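Local atomic coordinates of sister chromatid cohesion protein (Chaetomium thermophilum, PDB entry 5T8V), a protein that probably takes part in loading cohesin onto chromatin, here as the C-terminal HEAT-repeat part of a longer cohesin loader. Residues Q111-W116 against F183-S188; M434-V439 against L614-N619; M1070-L1075 against K1127-I1132; I1377-T1382 against D1422-E1427. All coordinates share one frame; numbering follows the deposited sequence.

How the contacts relate
Four helix pairs are sampled along an elongated, mainly helical chain, and none touches another; contacts 1 and 3, on opposite sides of the chain's centre, have centres about 111 Å apart. Contact 3 is the most thoroughly core-like, with all four touching residues buried and aliphatic. Contact 1 is also largely buried but adds a tryptophan and an alanine. Contact 2, about 16 Å from the chain's centre, is a sparse surface contact of two valines and one isoleucine. Contact 4 mixes a buried valine with two glutamates at its more open side, the sole acidic chemistry among the four. Each joins a different pair of helices.

Contact 1. Residues Q111-W116 against F183-S188; sequences QDVEQW and FKALSS
In the helical region near the start of this HEAT-repeat fragment, Val113 and Trp116 of the short helix 112-117 pack on Ala185 and Leu186 of helix 180-187. The axes of 112-116 and 183-187 run roughly side by side, 36° from parallel and 10.3 Å apart. Val113 does the closest packing: its two methyls sit astride the small Ala185 side chain, CG2 at 3.8 Å from Ala185 CB and CG1 at 4.1 Å from the same atom. One turn on, Trp116 has a chi1 of 180°, which swings the indole away from the backbone N and brings the six-membered ring to Leu186. The indole N-H is used elsewhere, Trp116 NE1 donating to the carbonyl O of Phe102. Leu186 also rests on Leu170 of helix 149-172 and Ile193 of helix 190-213, which tie the pair into the surrounding bundle. The leucine and the indole cross at about a right angle, Leu186 CD2 lying 4.2 Å from Trp116 CZ3.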
loop_
_atom_site.group_PDB
_atom_site.type_symbol
_atom_site.label_atom_id
_atom_site.label_comp_id
_atom_site.label_asym_id
_atom_site.label_seq_id
_atom_site.Cartn_x
_atom_site.Cartn_y
_atom_site.Cartn_z
ATOM N N GLN A 111 36.485 -21.906 51.054
ATOM C CA GLN A 111 37.408 -21.469 52.094
ATOM C C GLN A 111 38.191 -20.220 51.717
ATOM O O GLN A 111 38.648 -19.502 52.615
ATOM C CB GLN A 111 38.395 -22.589 52.442
ATOM C CG GLN A 111 39.267 -22.266 53.647
ATOM C CD GLN A 111 40.005 -23.475 54.184
ATOM O OE1 GLN A 111 39.902 -24.575 53.641
ATOM N NE2 GLN A 111 40.753 -23.276 55.265
ATOM N N ASP A 112 38.361 -19.942 50.423
ATOM C CA ASP A 112 38.997 -18.692 50.020
ATOM C C ASP A 112 38.179 -17.490 50.470
ATOM O O ASP A 112 38.740 -16.426 50.762
ATOM C CB ASP A 112 39.191 -18.666 48.504
ATOM C CG ASP A 112 39.978 -19.859 47.996
ATOM O OD1 ASP A 112 39.356 -20.902 47.703
ATOM O OD2 ASP A 112 41.219 -19.755 47.892
ATOM N N VAL A 113 36.853 -17.641 50.543
ATOM C CA VAL A 113 36.007 -16.551 51.011
ATOM C C VAL A 113 36.143 -16.349 52.512
ATOM O O VAL A 113 35.846 -15.261 53.013
ATOM C CB VAL A 113 34.530 -16.795 50.642
ATOM C CG1 VAL A 113 34.394 -17.172 49.169
ATOM C CG2 VAL A 113 33.915 -17.865 51.534
ATOM N N GLU A 114 36.561 -17.377 53.253
ATOM C CA GLU A 114 36.811 -17.199 54.679
ATOM C C GLU A 114 38.051 -16.345 54.910
ATOM O O GLU A 114 38.043 -15.443 55.755
ATOM C CB GLU A 114 36.966 -18.553 55.365
ATOM C CG GLU A 114 37.068 -18.459 56.880
ATOM C CD GLU A 114 37.727 -19.672 57.502
ATOM O OE1 GLU A 114 37.851 -20.710 56.816
ATOM O OE2 GLU A 114 38.126 -19.581 58.683
ATOM N N GLN A 115 39.128 -16.625 54.176
ATOM C CA GLN A 115 40.311 -15.778 54.240
ATOM C C GLN A 115 40.027 -14.391 53.679
ATOM O O GLN A 115 40.647 -13.410 54.106
ATOM C CB GLN A 115 41.460 -16.443 53.483
ATOM C CG GLN A 115 42.685 -15.566 53.281
ATOM C CD GLN A 115 43.852 -16.335 52.688
ATOM O OE1 GLN A 115 44.169 -17.443 53.127
ATOM N NE2 GLN A 115 44.492 -15.754 51.678
ATOM N N TRP A 116 39.095 -14.292 52.729
ATOM C CA TRP A 116 38.722 -12.991 52.182
ATOM C C TRP A 116 37.923 -12.177 53.194
ATOM O O TRP A 116 38.088 -10.955 53.284
ATOM C CB TRP A 116 37.922 -13.190 50.895
ATOM C CG TRP A 116 37.475 -11.920 50.236
ATOM C CD1 TRP A 116 38.249 -11.051 49.525
ATOM C CD2 TRP A 116 36.147 -11.385 50.214
ATOM N NE1 TRP A 116 37.487 -10.005 49.067
ATOM C CE2 TRP A 116 36.192 -10.187 49.477
ATOM C CE3 TRP A 116 34.924 -11.801 50.748
ATOM C CZ2 TRP A 116 35.063 -9.400 49.261
ATOM C CZ3 TRP A 116 33.804 -11.019 50.532
ATOM C CH2 TRP A 116 33.881 -9.834 49.795
ATOM N N PHE A 183 29.473 -19.436 44.750
ATOM C CA PHE A 183 28.162 -18.804 44.850
ATOM C C PHE A 183 27.517 -19.101 46.197
ATOM O O PHE A 183 27.069 -18.188 46.900
ATOM C CB PHE A 183 27.260 -19.274 43.707
ATOM C CG PHE A 183 25.882 -18.674 43.735
ATOM C CD1 PHE A 183 24.906 -19.179 44.579
ATOM C CD2 PHE A 183 25.560 -17.611 42.911
ATOM C CE1 PHE A 183 23.642 -18.630 44.609
ATOM C CE2 PHE A 183 24.292 -17.058 42.935
ATOM C CZ PHE A 183 23.333 -17.569 43.785
ATOM N N LYS A 184 27.461 -20.379 46.577
ATOM C CA LYS A 184 26.806 -20.717 47.837
ATOM C C LYS A 184 27.604 -20.212 49.033
ATOM O O LYS A 184 27.021 -19.853 50.065
ATOM C CB LYS A 184 26.582 -22.228 47.914
ATOM C CG LYS A 184 25.952 -22.782 46.640
ATOM C CD LYS A 184 25.196 -24.080 46.861
ATOM C CE LYS A 184 24.541 -24.538 45.564
ATOM N NZ LYS A 184 23.873 -25.863 45.676
ATOM N N ALA A 185 28.930 -20.148 48.903
ATOM C CA ALA A 185 29.764 -19.625 49.980
ATOM C C ALA A 185 29.441 -18.162 50.269
ATOM O O ALA A 185 29.176 -17.790 51.418
ATOM C CB ALA A 185 31.238 -19.795 49.618
ATOM N N LEU A 186 29.464 -17.312 49.237
ATOM C CA LEU A 186 29.142 -15.899 49.436
ATOM C C LEU A 186 27.688 -15.721 49.864
ATOM O O LEU A 186 27.374 -14.891 50.735
ATOM C CB LEU A 186 29.421 -15.123 48.148
ATOM C CG LEU A 186 30.892 -15.023 47.735
ATOM C CD1 LEU A 186 31.016 -14.702 46.254
ATOM C CD2 LEU A 186 31.604 -13.973 48.569
ATOM N N SER A 187 26.785 -16.496 49.259
ATOM C CA SER A 187 25.389 -16.477 49.673
ATOM C C SER A 187 25.246 -16.800 51.153
ATOM O O SER A 187 24.278 -16.374 51.791
ATOM C CB SER A 187 24.583 -17.470 48.833
ATOM O OG SER A 187 24.637 -17.140 47.455
ATOM N N SER A 188 26.193 -17.552 51.717
ATOM C CA SER A 188 26.150 -17.877 53.137
ATOM C C SER A 188 26.570 -16.715 54.034
ATOM O O SER A 188 26.331 -16.781 55.245
ATOM C CB SER A 188 27.037 -19.091 53.418
ATOM O OG SER A 188 26.855 -19.559 54.743
#

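Contact 2. Residues M434-V439 against L614-N619; sequences MMVGLV and LNILLN
Val436, Val439 and Ile616 meet with no flat group among them: there is no ring, amide or carboxylate whose faces or edges could be filled. The planar groups of 614-619 are the amides of Asn615 and Asn619, and both serve their own helix. Asn619 ND2 makes a weak bond of 3.0 Å to Asn615 O, bent to 125° at the hydrogen, while Asn615 ND2 is held by the carbonyl O of Gly611. What crosses between the helices is purely aliphatic. Ile616 reaches out from helix 610-619 and divides its branches between two residues one turn apart on helix 423-440. Its longer arm is extended (chi2 170°) and brings CD1 to 4.2 Å from Val436 CG1, the two side chains crossing at a slant. The shorter branch, CG2, stands 4.3 Å from Val439 CG1. The backbones stay well separated, with 8.4 Å between the CA atoms of Val436 and Ile616. These are light touches, and all three residues remain partly exposed. Helix 446-474 backs the pair, its Ala452 meeting Val439 and its Leu453 meeting Ile616, while Leu617 and Leu618 turn to helix 628-642. Helix 423-440 and helix 610-619 are brought together across many intervening helices by this sparse aliphatic contact, a link between parts of the HEAT-repeat chain distant in sequence.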
loop_
_atom_site.group_PDB
_atom_site.type_symbol
_atom_site.label_atom_id
_atom_site.label_comp_id
_atom_site.label_asym_id
_atom_site.label_seq_id
_atom_site.Cartn_x
_atom_site.Cartn_y
_atom_site.Cartn_z
ATOM N N MET A 434 15.642 15.414 11.150
ATOM C CA MET A 434 16.743 14.896 10.350
ATOM C C MET A 434 16.250 13.911 9.297
ATOM O O MET A 434 16.725 13.928 8.155
ATOM C CB MET A 434 17.776 14.243 11.261
ATOM C CG MET A 434 19.035 13.800 10.539
ATOM S SD MET A 434 20.396 13.486 11.668
ATOM C CE MET A 434 20.749 15.150 12.238
ATOM N N MET A 435 15.302 13.042 9.656
ATOM C CA MET A 435 14.809 12.065 8.689
ATOM C C MET A 435 14.001 12.737 7.587
ATOM O O MET A 435 14.170 12.414 6.405
ATOM C CB MET A 435 13.975 10.996 9.396
ATOM C CG MET A 435 14.763 10.188 10.409
ATOM S SD MET A 435 16.251 9.445 9.712
ATOM C CE MET A 435 17.300 9.372 11.161
ATOM N N VAL A 436 13.119 13.669 7.947
ATOM C CA VAL A 436 12.417 14.447 6.929
ATOM C C VAL A 436 13.427 15.098 5.994
ATOM O O VAL A 436 13.287 15.056 4.765
ATOM C CB VAL A 436 11.498 15.493 7.586
ATOM C CG1 VAL A 436 10.881 16.409 6.532
ATOM C CG2 VAL A 436 10.406 14.806 8.386
ATOM N N GLY A 437 14.469 15.703 6.569
ATOM C CA GLY A 437 15.506 16.299 5.743
ATOM C C GLY A 437 16.119 15.306 4.775
ATOM O O GLY A 437 16.303 15.606 3.593
ATOM N N LEU A 438 16.441 14.103 5.263
ATOM C CA LEU A 438 17.050 13.097 4.396
ATOM C C LEU A 438 16.104 12.687 3.277
ATOM O O LEU A 438 16.542 12.437 2.147
ATOM C CB LEU A 438 17.468 11.873 5.213
ATOM C CG LEU A 438 18.691 12.020 6.127
ATOM C CD1 LEU A 438 18.924 10.738 6.917
ATOM C CD2 LEU A 438 19.943 12.386 5.335
ATOM N N VAL A 439 14.803 12.612 3.566
ATOM C CA VAL A 439 13.846 12.196 2.544
ATOM C C VAL A 439 13.617 13.307 1.527
ATOM O O VAL A 439 13.301 13.031 0.364
ATOM C CB VAL A 439 12.526 11.757 3.207
ATOM C CG1 VAL A 439 11.462 11.440 2.158
ATOM C CG2 VAL A 439 12.758 10.548 4.090
ATOM N N LEU A 614 2.910 12.045 8.054
ATOM C CA LEU A 614 1.921 11.070 7.610
ATOM C C LEU A 614 1.852 11.045 6.089
ATOM O O LEU A 614 1.876 9.975 5.468
ATOM C CB LEU A 614 0.554 11.387 8.217
ATOM C CG LEU A 614 -0.602 10.476 7.793
ATOM C CD1 LEU A 614 -0.286 9.010 8.054
ATOM C CD2 LEU A 614 -1.886 10.880 8.510
ATOM N N ASN A 615 1.809 12.225 5.465
ATOM C CA ASN A 615 1.836 12.282 4.009
ATOM C C ASN A 615 3.069 11.572 3.468
ATOM O O ASN A 615 2.967 10.714 2.584
ATOM C CB ASN A 615 1.787 13.735 3.538
ATOM C CG ASN A 615 0.399 14.332 3.652
ATOM O OD1 ASN A 615 -0.295 14.512 2.653
ATOM N ND2 ASN A 615 -0.021 14.625 4.876
ATOM N N ILE A 616 4.246 11.896 4.013
ATOM C CA ILE A 616 5.471 11.228 3.581
ATOM C C ILE A 616 5.276 9.722 3.618
ATOM O O ILE A 616 5.695 8.999 2.706
ATOM C CB ILE A 616 6.661 11.671 4.454
ATOM C CG1 ILE A 616 7.128 13.066 4.035
ATOM C CG2 ILE A 616 7.819 10.670 4.364
ATOM C CD1 ILE A 616 8.130 13.695 4.978
ATOM N N LEU A 617 4.620 9.229 4.668
ATOM C CA LEU A 617 4.379 7.797 4.776
ATOM C C LEU A 617 3.428 7.326 3.683
ATOM O O LEU A 617 3.721 6.364 2.962
ATOM C CB LEU A 617 3.823 7.474 6.162
ATOM C CG LEU A 617 3.946 6.026 6.626
ATOM C CD1 LEU A 617 5.408 5.649 6.838
ATOM C CD2 LEU A 617 3.143 5.820 7.901
ATOM N N LEU A 618 2.295 8.013 3.527
ATOM C CA LEU A 618 1.299 7.592 2.546
ATOM C C LEU A 618 1.900 7.531 1.147
ATOM O O LEU A 618 1.791 6.512 0.455
ATOM C CB LEU A 618 0.100 8.540 2.585
ATOM C CG LEU A 618 -0.784 8.412 3.832
ATOM C CD1 LEU A 618 -1.656 9.645 4.030
ATOM C CD2 LEU A 618 -1.650 7.167 3.746
ATOM N N ASN A 619 2.561 8.610 0.721
ATOM C CA ASN A 619 3.165 8.627 -0.606
ATOM C C ASN A 619 4.245 7.566 -0.763
ATOM O O ASN A 619 4.570 7.196 -1.896
ATOM C CB ASN A 619 3.751 10.007 -0.906
ATOM C CG ASN A 619 2.683 11.071 -1.068
ATOM O OD1 ASN A 619 1.922 11.060 -2.036
ATOM N ND2 ASN A 619 2.626 12.003 -0.122
#

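Contact 3. Residues M1070-L1075 against K1127-I1132; sequences MVLRSL and KDITRI
Leu1072 is the bump of this contact, its forked end pressed against Ile1129 and Ile1132, neighbours one turn apart on helix 1115-1133. With CG anti to the carbonyl carbon (chi1 -71°), the fork projects from helix 1065-1086 and each methyl takes one isoleucine. CD2 settles into the angle between the branches of Ile1129, 3.9 Å from its CG2 and 4.2 Å from its CG1, as the two side chains slide past each other in opposite directions. CD1 meets Ile1132 tip to tip, 4.0 Å from the CD1 of that isoleucine. A turn further along, Leu1075 CD1 comes to 4.1 Å from Ile1129 CD1, and the isoleucine is thereby touched from both leucines. The short axes cross steeply at -111°, 12.2 Å apart at their closest. Cutting Leu1072 back to alanine takes away the whole fork and would probably leave Ile1129 and Ile1132 facing a gap. Leu1143 and Ala1144 of helix 1139-1154 and Phe1060 of helix 1050-1062 extend the apolar surroundings. All four touching residues are buried and carry only carbon in their side chains, which implies a joint held by shape and exclusion of water, without polar bonds to fix its direction.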
loop_
_atom_site.group_PDB
_atom_site.type_symbol
_atom_site.label_atom_id
_atom_site.label_comp_id
_atom_site.label_asym_id
_atom_site.label_seq_id
_atom_site.Cartn_x
_atom_site.Cartn_y
_atom_site.Cartn_z
ATOM N N MET A 1070 -28.179 -8.783 -44.794
ATOM C CA MET A 1070 -29.150 -9.875 -44.846
ATOM C C MET A 1070 -28.500 -11.192 -45.259
ATOM O O MET A 1070 -28.924 -12.260 -44.804
ATOM C CB MET A 1070 -30.283 -9.521 -45.807
ATOM C CG MET A 1070 -31.113 -8.308 -45.389
ATOM S SD MET A 1070 -32.037 -8.557 -43.861
ATOM C CE MET A 1070 -30.901 -7.911 -42.633
ATOM N N VAL A 1071 -27.478 -11.142 -46.114
ATOM C CA VAL A 1071 -26.786 -12.358 -46.534
ATOM C C VAL A 1071 -25.753 -12.777 -45.492
ATOM O O VAL A 1071 -25.650 -13.959 -45.132
ATOM C CB VAL A 1071 -26.136 -12.141 -47.914
ATOM C CG1 VAL A 1071 -25.429 -13.408 -48.388
ATOM C CG2 VAL A 1071 -27.177 -11.693 -48.936
ATOM N N LEU A 1072 -24.971 -11.815 -44.995
ATOM C CA LEU A 1072 -23.905 -12.143 -44.054
ATOM C C LEU A 1072 -24.461 -12.768 -42.781
ATOM O O LEU A 1072 -23.843 -13.671 -42.208
ATOM C CB LEU A 1072 -23.093 -10.891 -43.720
ATOM C CG LEU A 1072 -22.203 -10.341 -44.837
ATOM C CD1 LEU A 1072 -21.607 -9.004 -44.423
ATOM C CD2 LEU A 1072 -21.101 -11.328 -45.197
ATOM N N ARG A 1073 -25.619 -12.298 -42.315
ATOM C CA ARG A 1073 -26.199 -12.865 -41.101
ATOM C C ARG A 1073 -26.628 -14.309 -41.324
ATOM O O ARG A 1073 -26.417 -15.169 -40.458
ATOM C CB ARG A 1073 -27.375 -12.008 -40.635
ATOM C CG ARG A 1073 -26.946 -10.672 -40.049
ATOM C CD ARG A 1073 -28.130 -9.788 -39.700
ATOM N NE ARG A 1073 -27.712 -8.589 -38.974
ATOM C CZ ARG A 1073 -28.524 -7.594 -38.633
ATOM N NH1 ARG A 1073 -29.812 -7.637 -38.952
ATOM N NH2 ARG A 1073 -28.046 -6.548 -37.972
ATOM N N SER A 1074 -27.221 -14.597 -42.483
ATOM C CA SER A 1074 -27.581 -15.972 -42.812
ATOM C C SER A 1074 -26.347 -16.865 -42.833
ATOM O O SER A 1074 -26.308 -17.908 -42.167
ATOM C CB SER A 1074 -28.299 -16.016 -44.160
ATOM O OG SER A 1074 -28.721 -17.333 -44.467
ATOM N N LEU A 1075 -25.319 -16.467 -43.591
ATOM C CA LEU A 1075 -24.093 -17.257 -43.622
ATOM C C LEU A 1075 -23.502 -17.424 -42.228
ATOM O O LEU A 1075 -22.937 -18.479 -41.914
ATOM C CB LEU A 1075 -23.069 -16.605 -44.554
ATOM C CG LEU A 1075 -23.504 -16.376 -46.005
ATOM C CD1 LEU A 1075 -22.349 -15.807 -46.814
ATOM C CD2 LEU A 1075 -24.024 -17.657 -46.645
ATOM N N LYS A 1127 -14.126 -13.973 -51.637
ATOM C CA LYS A 1127 -13.591 -12.682 -52.058
ATOM C C LYS A 1127 -14.471 -11.534 -51.577
ATOM O O LYS A 1127 -13.969 -10.526 -51.065
ATOM C CB LYS A 1127 -13.449 -12.647 -53.579
ATOM C CG LYS A 1127 -12.482 -13.683 -54.133
ATOM C CD LYS A 1127 -12.423 -13.636 -55.653
ATOM C CE LYS A 1127 -11.421 -14.637 -56.206
ATOM N NZ LYS A 1127 -11.364 -14.608 -57.698
ATOM N N ASP A 1128 -15.789 -11.673 -51.725
ATOM C CA ASP A 1128 -16.698 -10.599 -51.340
ATOM C C ASP A 1128 -16.689 -10.384 -49.831
ATOM O O ASP A 1128 -16.585 -9.244 -49.357
ATOM C CB ASP A 1128 -18.112 -10.912 -51.828
ATOM C CG ASP A 1128 -18.176 -11.107 -53.328
ATOM O OD1 ASP A 1128 -18.330 -10.101 -54.051
ATOM O OD2 ASP A 1128 -18.070 -12.266 -53.784
ATOM N N ILE A 1129 -16.791 -11.467 -49.057
ATOM C CA ILE A 1129 -16.815 -11.313 -47.605
ATOM C C ILE A 1129 -15.512 -10.688 -47.127
ATOM O O ILE A 1129 -15.504 -9.835 -46.230
ATOM C CB ILE A 1129 -17.082 -12.660 -46.909
ATOM C CG1 ILE A 1129 -18.285 -13.384 -47.526
ATOM C CG2 ILE A 1129 -17.384 -12.418 -45.439
ATOM C CD1 ILE A 1129 -18.402 -14.833 -47.104
ATOM N N THR A 1130 -14.390 -11.093 -47.727
ATOM C CA THR A 1130 -13.111 -10.458 -47.423
ATOM C C THR A 1130 -13.169 -8.963 -47.710
ATOM O O THR A 1130 -12.784 -8.143 -46.869
ATOM C CB THR A 1130 -11.991 -11.118 -48.234
ATOM O OG1 THR A 1130 -11.885 -12.503 -47.878
ATOM C CG2 THR A 1130 -10.649 -10.430 -47.979
ATOM N N ARG A 1131 -13.650 -8.589 -48.899
ATOM C CA ARG A 1131 -13.770 -7.176 -49.243
ATOM C C ARG A 1131 -14.537 -6.415 -48.170
ATOM O O ARG A 1131 -14.086 -5.369 -47.691
ATOM C CB ARG A 1131 -14.455 -7.020 -50.600
ATOM C CG ARG A 1131 -14.652 -5.568 -51.033
ATOM C CD ARG A 1131 -15.488 -5.462 -52.295
ATOM N NE ARG A 1131 -16.789 -6.109 -52.145
ATOM C CZ ARG A 1131 -17.806 -5.605 -51.450
ATOM N NH1 ARG A 1131 -17.680 -4.440 -50.823
ATOM N NH2 ARG A 1131 -18.951 -6.270 -51.375
ATOM N N ILE A 1132 -15.707 -6.925 -47.781
ATOM C CA ILE A 1132 -16.502 -6.243 -46.762
ATOM C C ILE A 1132 -15.724 -6.150 -45.455
ATOM O O ILE A 1132 -15.812 -5.150 -44.732
ATOM C CB ILE A 1132 -17.853 -6.958 -46.569
ATOM C CG1 ILE A 1132 -18.689 -6.859 -47.848
ATOM C CG2 ILE A 1132 -18.622 -6.354 -45.392
ATOM C CD1 ILE A 1132 -19.944 -7.710 -47.838
#

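Contact 4. Residues I1377-T1382 against D1422-E1427; sequences IWEVRT and DKVWEE
Glu1379 lies across Glu1427 and Val1424 in a contact with a close part and a loose side. In the close part the Glu1379 carboxylate lies on CB and CG of Glu1427, its OE2 and CD each 3.6 Å from Glu1427 CG. The bend of Glu1379 at chi2 (64°) brings its carboxylate over the stem of Glu1427, which is bent likewise. On the inner side Glu1379 CG reaches 4.2 Å from Val1424 CG2. Val1424 is buried there, as is Val1380, which packs on Ile1280 and Leu1283 of helix 1271-1284 and on Ile1428 of its partner helix. The loose side is where the two carboxylates stay apart. Both glutamates are partly exposed and cross at about a right angle, their carboxylate planes 54° apart, and Glu1379 OE1 stays 5.0 Å from Glu1427 OE2. Like charges this near may raise the proton affinity of one of them slightly. Replacing Glu1379 by alanine would take away the bent stem and is likely to leave Glu1427 CG and Val1424 CG2 without their cover on this side. Behind the contact, Trp1378 CH2 sits over the guanidinium of Arg1381, whose CD lies on a face of the indole, and Arg1381 NH2 forms a salt bridge to Glu1302. The arrangement is that of a short helix, 1422-1431, packed against the long helix 1364-1387 near the C-terminal end of a largely helical HEAT-repeat fold.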
loop_
_atom_site.group_PDB
_atom_site.type_symbol
_atom_site.label_atom_id
_atom_site.label_comp_id
_atom_site.label_asym_id
_atom_site.label_seq_id
_atom_site.Cartn_x
_atom_site.Cartn_y
_atom_site.Cartn_z
ATOM N N ILE A 1377 16.516 6.053 -40.603
ATOM C CA ILE A 1377 17.071 4.768 -40.180
ATOM C C ILE A 1377 18.146 4.985 -39.125
ATOM O O ILE A 1377 18.102 4.401 -38.037
ATOM C CB ILE A 1377 17.629 3.994 -41.390
ATOM C CG1 ILE A 1377 16.505 3.613 -42.354
ATOM C CG2 ILE A 1377 18.361 2.732 -40.928
ATOM C CD1 ILE A 1377 17.006 3.099 -43.691
ATOM N N TRP A 1378 19.133 5.828 -39.436
ATOM C CA TRP A 1378 20.227 6.054 -38.499
ATOM C C TRP A 1378 19.740 6.711 -37.215
ATOM O O TRP A 1378 20.281 6.438 -36.138
ATOM C CB TRP A 1378 21.312 6.912 -39.148
ATOM C CG TRP A 1378 22.527 7.044 -38.289
ATOM C CD1 TRP A 1378 22.828 8.072 -37.445
ATOM C CD2 TRP A 1378 23.604 6.105 -38.180
ATOM N NE1 TRP A 1378 24.028 7.835 -36.820
ATOM C CE2 TRP A 1378 24.524 6.634 -37.254
ATOM C CE3 TRP A 1378 23.879 4.871 -38.777
ATOM C CZ2 TRP A 1378 25.702 5.972 -36.912
ATOM C CZ3 TRP A 1378 25.047 4.215 -38.436
ATOM C CH2 TRP A 1378 25.944 4.766 -37.512
ATOM N N GLU A 1379 18.733 7.583 -37.305
ATOM C CA GLU A 1379 18.166 8.180 -36.100
ATOM C C GLU A 1379 17.641 7.101 -35.163
ATOM O O GLU A 1379 18.020 7.044 -33.985
ATOM C CB GLU A 1379 17.056 9.162 -36.478
ATOM C CG GLU A 1379 16.429 9.891 -35.294
ATOM C CD GLU A 1379 17.417 10.784 -34.566
ATOM O OE1 GLU A 1379 18.444 11.155 -35.173
ATOM O OE2 GLU A 1379 17.167 11.114 -33.385
ATOM N N VAL A 1380 16.771 6.226 -35.674
ATOM C CA VAL A 1380 16.270 5.123 -34.856
ATOM C C VAL A 1380 17.423 4.255 -34.372
ATOM O O VAL A 1380 17.398 3.731 -33.253
ATOM C CB VAL A 1380 15.235 4.299 -35.645
ATOM C CG1 VAL A 1380 14.812 3.062 -34.853
ATOM C CG2 VAL A 1380 14.021 5.155 -35.974
ATOM N N ARG A 1381 18.450 4.087 -35.207
ATOM C CA ARG A 1381 19.596 3.269 -34.829
ATOM C C ARG A 1381 20.264 3.819 -33.576
ATOM O O ARG A 1381 20.420 3.111 -32.576
ATOM C CB ARG A 1381 20.587 3.196 -35.994
ATOM C CG ARG A 1381 21.891 2.477 -35.678
ATOM C CD ARG A 1381 22.992 3.454 -35.283
ATOM N NE ARG A 1381 24.268 2.785 -35.053
ATOM C CZ ARG A 1381 25.335 3.376 -34.523
ATOM N NH1 ARG A 1381 25.284 4.652 -34.162
ATOM N NH2 ARG A 1381 26.455 2.689 -34.349
ATOM N N THR A 1382 20.664 5.091 -33.611
ATOM C CA THR A 1382 21.259 5.710 -32.432
ATOM C C THR A 1382 20.309 5.640 -31.245
ATOM O O THR A 1382 20.732 5.360 -30.114
ATOM C CB THR A 1382 21.633 7.163 -32.727
ATOM O OG1 THR A 1382 20.453 7.905 -33.061
ATOM C CG2 THR A 1382 22.626 7.243 -33.879
ATOM N N ASP A 1422 10.315 10.558 -26.812
ATOM C CA ASP A 1422 9.706 11.709 -27.469
ATOM C C ASP A 1422 10.698 12.397 -28.398
ATOM O O ASP A 1422 10.324 12.861 -29.482
ATOM C CB ASP A 1422 9.183 12.693 -26.422
ATOM C CG ASP A 1422 8.102 12.092 -25.547
ATOM O OD1 ASP A 1422 7.235 11.370 -26.081
ATOM O OD2 ASP A 1422 8.121 12.338 -24.323
ATOM N N LYS A 1423 11.969 12.464 -27.994
ATOM C CA LYS A 1423 12.981 13.110 -28.824
ATOM C C LYS A 1423 13.120 12.409 -30.169
ATOM O O LYS A 1423 13.196 13.064 -31.214
ATOM C CB LYS A 1423 14.322 13.129 -28.090
ATOM C CG LYS A 1423 14.307 13.903 -26.781
ATOM C CD LYS A 1423 15.652 13.824 -26.073
ATOM C CE LYS A 1423 15.669 14.672 -24.810
ATOM N NZ LYS A 1423 16.978 14.598 -24.105
ATOM N N VAL A 1424 13.160 11.075 -30.162
ATOM C CA VAL A 1424 13.327 10.331 -31.406
ATOM C C VAL A 1424 12.093 10.478 -32.290
ATOM O O VAL A 1424 12.200 10.562 -33.518
ATOM C CB VAL A 1424 13.641 8.853 -31.105
ATOM C CG1 VAL A 1424 12.515 8.205 -30.307
ATOM C CG2 VAL A 1424 13.905 8.086 -32.394
ATOM N N TRP A 1425 10.905 10.511 -31.685
ATOM C CA TRP A 1425 9.677 10.700 -32.450
ATOM C C TRP A 1425 9.666 12.068 -33.126
ATOM O O TRP A 1425 9.567 12.176 -34.357
ATOM C CB TRP A 1425 8.475 10.538 -31.515
ATOM C CG TRP A 1425 7.145 10.467 -32.196
ATOM C CD1 TRP A 1425 6.218 11.464 -32.292
ATOM C CD2 TRP A 1425 6.582 9.331 -32.862
ATOM N NE1 TRP A 1425 5.115 11.020 -32.981
ATOM C CE2 TRP A 1425 5.314 9.714 -33.342
ATOM C CE3 TRP A 1425 7.029 8.027 -33.103
ATOM C CZ2 TRP A 1425 4.487 8.842 -34.049
ATOM C CZ3 TRP A 1425 6.207 7.163 -33.805
ATOM C CH2 TRP A 1425 4.950 7.574 -34.270
ATOM N N GLU A 1426 9.777 13.128 -32.323
ATOM C CA GLU A 1426 9.840 14.484 -32.855
ATOM C C GLU A 1426 10.889 14.599 -33.953
ATOM O O GLU A 1426 10.619 15.133 -35.034
ATOM C CB GLU A 1426 10.134 15.464 -31.716
ATOM C CG GLU A 1426 10.558 16.859 -32.155
ATOM C CD GLU A 1426 10.842 17.771 -30.978
ATOM O OE1 GLU A 1426 10.472 17.408 -29.840
ATOM O OE2 GLU A 1426 11.443 18.848 -31.188
ATOM N N GLU A 1427 12.098 14.098 -33.693
ATOM C CA GLU A 1427 13.173 14.227 -34.671
ATOM C C GLU A 1427 12.847 13.469 -35.951
ATOM O O GLU A 1427 13.154 13.937 -37.054
ATOM C CB GLU A 1427 14.491 13.733 -34.074
ATOM C CG GLU A 1427 15.699 13.949 -34.974
ATOM C CD GLU A 1427 15.961 15.415 -35.262
ATOM O OE1 GLU A 1427 15.377 16.275 -34.568
ATOM O OE2 GLU A 1427 16.750 15.709 -36.185
#